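Local coordinates for enoyl-CoA hydratase/isomerase family protein (Mycobacterium tuberculosis, PDB 4FN7) that probably acts as an enoyl-CoA hydratase or isomerase of the crotonase superfamily, in lipid metabolism, at residues 47-52 / 87-92. Residues are numbered along the deposited sequence; the frame is centred on the assembly and turned at random. Where two conformers were deposited one is given.
Sequences GALVIT and YRLLSY
The phenol ring of Y92 receives L49 over one of its faces: CD1 of the leucine stands 4.0 Å from the ring centroid, 22° off the ring normal, a CH-pi contact displaced toward the rim. The two side chains cross at about a right angle; their closest atom pair is L49 CG to Y92 CE2, 3.6 Å, while L49 CD2 lies near the phenol end of the ring. At the ring edge, in its plane, sits the carbonyl oxygen R88 O. Y92, just past the helix end, has CG anti to the backbone N (chi1 -158°), with its ring against L49. L49 CD1 also lies 4.0 Å from L89 CD2. Two residues along the strand, on the same face, I51 and L89 approach tip to tip, I51 CD1 resting 3.9 Å from L89 CD2 and about equally near L89 CD1. No hydrogen bond joins the segments; the contact is buried and apolar, and Y92 OH is hydrogen-bonded to D42 OD1, on helix 28-44. That helix lies against the same group, A41 touching both L49 and Y92 and I38 touching Y92. Strand 48-52, inside the mixed sheet between strands 13-18 and 96-100, thus packs L49 and I51 against the C-terminal end of helix 73-90 and the turn after it, part of the helix packing on the sheet of the crotonase fold, while V50 on its other face meets helix 184-195.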
loop_
_atom_site.group_PDB
_atom_site.type_symbol
_atom_site.label_atom_id
_atom_site.label_comp_id
_atom_site.label_asym_id
_atom_site.label_seq_id
_atom_site.Cartn_x
_atom_site.Cartn_y
_atom_site.Cartn_z
ATOM N N GLY A 47 9.751 -27.537 9.226
ATOM C CA GLY A 47 8.463 -26.865 9.259
ATOM C C GLY A 47 8.529 -25.375 8.944
ATOM O O GLY A 47 7.568 -24.804 8.438
ATOM N N ALA A 48 9.654 -24.747 9.269
ATOM C CA ALA A 48 9.847 -23.322 9.018
ATOM C C ALA A 48 11.326 -22.973 9.115
ATOM O O ALA A 48 12.113 -23.727 9.693
ATOM C CB ALA A 48 9.033 -22.486 9.996
ATOM N N LEU A 49 11.700 -21.842 8.516
ATOM C CA LEU A 49 13.072 -21.344 8.572
ATOM C C LEU A 49 13.119 -20.093 9.415
ATOM O O LEU A 49 12.209 -19.263 9.348
ATOM C CB LEU A 49 13.583 -20.921 7.194
ATOM C CG LEU A 49 13.592 -21.794 5.954
ATOM C CD1 LEU A 49 14.410 -21.095 4.882
ATOM C CD2 LEU A 49 14.186 -23.137 6.282
ATOM N N VAL A 50 14.197 -19.953 10.170
ATOM C CA VAL A 50 14.570 -18.692 10.781
ATOM C C VAL A 50 15.929 -18.313 10.225
ATOM O O VAL A 50 16.857 -19.117 10.232
ATOM C CB VAL A 50 14.674 -18.815 12.302
ATOM C CG1 VAL A 50 15.236 -17.527 12.902
ATOM C CG2 VAL A 50 13.324 -19.153 12.898
ATOM N N ILE A 51 16.038 -17.089 9.722
ATOM C CA ILE A 51 17.312 -16.562 9.249
ATOM C C ILE A 51 17.700 -15.370 10.112
ATOM O O ILE A 51 16.909 -14.436 10.282
ATOM C CB ILE A 51 17.245 -16.160 7.757
ATOM C CG1 ILE A 51 17.019 -17.411 6.897
ATOM C CG2 ILE A 51 18.525 -15.448 7.338
ATOM C CD1 ILE A 51 16.644 -17.111 5.461
ATOM N N THR A 52 18.913 -15.399 10.656
ATOM C CA THR A 52 19.383 -14.337 11.541
ATOM C C THR A 52 20.665 -13.715 11.016
ATOM O O THR A 52 21.333 -14.286 10.154
ATOM C CB THR A 52 19.694 -14.862 12.969
ATOM O OG1 THR A 52 21.057 -15.313 13.046
ATOM C CG2 THR A 52 18.750 -16.005 13.367
ATOM N N TYR A 87 14.375 -14.525 -4.682
ATOM C CA TYR A 87 13.322 -15.277 -5.347
ATOM C C TYR A 87 13.091 -16.616 -4.631
ATOM O O TYR A 87 11.950 -17.016 -4.378
ATOM C CB TYR A 87 13.680 -15.506 -6.817
ATOM C CG TYR A 87 12.570 -16.128 -7.628
ATOM C CD1 TYR A 87 11.783 -15.357 -8.473
ATOM C CD2 TYR A 87 12.304 -17.494 -7.546
ATOM C CE1 TYR A 87 10.760 -15.928 -9.221
ATOM C CE2 TYR A 87 11.286 -18.071 -8.285
ATOM C CZ TYR A 87 10.516 -17.286 -9.119
ATOM O OH TYR A 87 9.504 -17.872 -9.844
ATOM N N ARG A 88 14.182 -17.302 -4.306
ATOM C CA ARG A 88 14.109 -18.597 -3.632
ATOM C C ARG A 88 13.369 -18.493 -2.304
ATOM O O ARG A 88 12.528 -19.332 -1.979
ATOM C CB ARG A 88 15.512 -19.161 -3.403
ATOM C CG ARG A 88 15.506 -20.574 -2.858
ATOM C CD ARG A 88 16.908 -21.109 -2.670
ATOM N NE ARG A 88 16.844 -22.504 -2.236
ATOM C CZ ARG A 88 17.893 -23.247 -1.907
ATOM N NH1 ARG A 88 19.117 -22.743 -1.940
ATOM N NH2 ARG A 88 17.703 -24.502 -1.531
ATOM N N LEU A 89 13.663 -17.451 -1.536
ATOM C CA LEU A 89 13.034 -17.294 -0.235
ATOM C C LEU A 89 11.585 -16.822 -0.318
ATOM O O LEU A 89 10.745 -17.281 0.448
ATOM C CB LEU A 89 13.866 -16.374 0.658
ATOM C CG LEU A 89 15.161 -17.042 1.137
ATOM C CD1 LEU A 89 16.108 -16.015 1.732
ATOM C CD2 LEU A 89 14.869 -18.158 2.144
ATOM N N LEU A 90 11.289 -15.901 -1.234
ATOM C CA LEU A 90 9.920 -15.422 -1.407
ATOM C C LEU A 90 8.993 -16.533 -1.889
ATOM O O LEU A 90 7.791 -16.486 -1.648
ATOM C CB LEU A 90 9.877 -14.257 -2.396
ATOM C CG LEU A 90 10.229 -12.878 -1.823
ATOM C CD1 LEU A 90 10.439 -11.863 -2.943
ATOM C CD2 LEU A 90 9.180 -12.382 -0.839
ATOM N N SER A 91 9.559 -17.527 -2.571
ATOM C CA SER A 91 8.746 -18.625 -3.076
ATOM C C SER A 91 8.866 -19.877 -2.207
ATOM O O SER A 91 8.293 -20.921 -2.525
ATOM C CB SER A 91 9.115 -18.939 -4.525
ATOM O OG SER A 91 10.459 -19.364 -4.622
ATOM N N TYR A 92 9.585 -19.761 -1.098
ATOM C CA TYR A 92 9.884 -20.920 -0.261
ATOM C C TYR A 92 8.606 -21.575 0.262
ATOM O O TYR A 92 7.714 -20.886 0.738
ATOM C CB TYR A 92 10.815 -20.518 0.890
ATOM C CG TYR A 92 11.569 -21.697 1.443
ATOM C CD1 TYR A 92 12.579 -22.299 0.703
ATOM C CD2 TYR A 92 11.253 -22.235 2.683
ATOM C CE1 TYR A 92 13.258 -23.402 1.186
ATOM C CE2 TYR A 92 11.933 -23.336 3.173
ATOM C CZ TYR A 92 12.930 -23.911 2.419
ATOM O OH TYR A 92 13.594 -25.014 2.909
#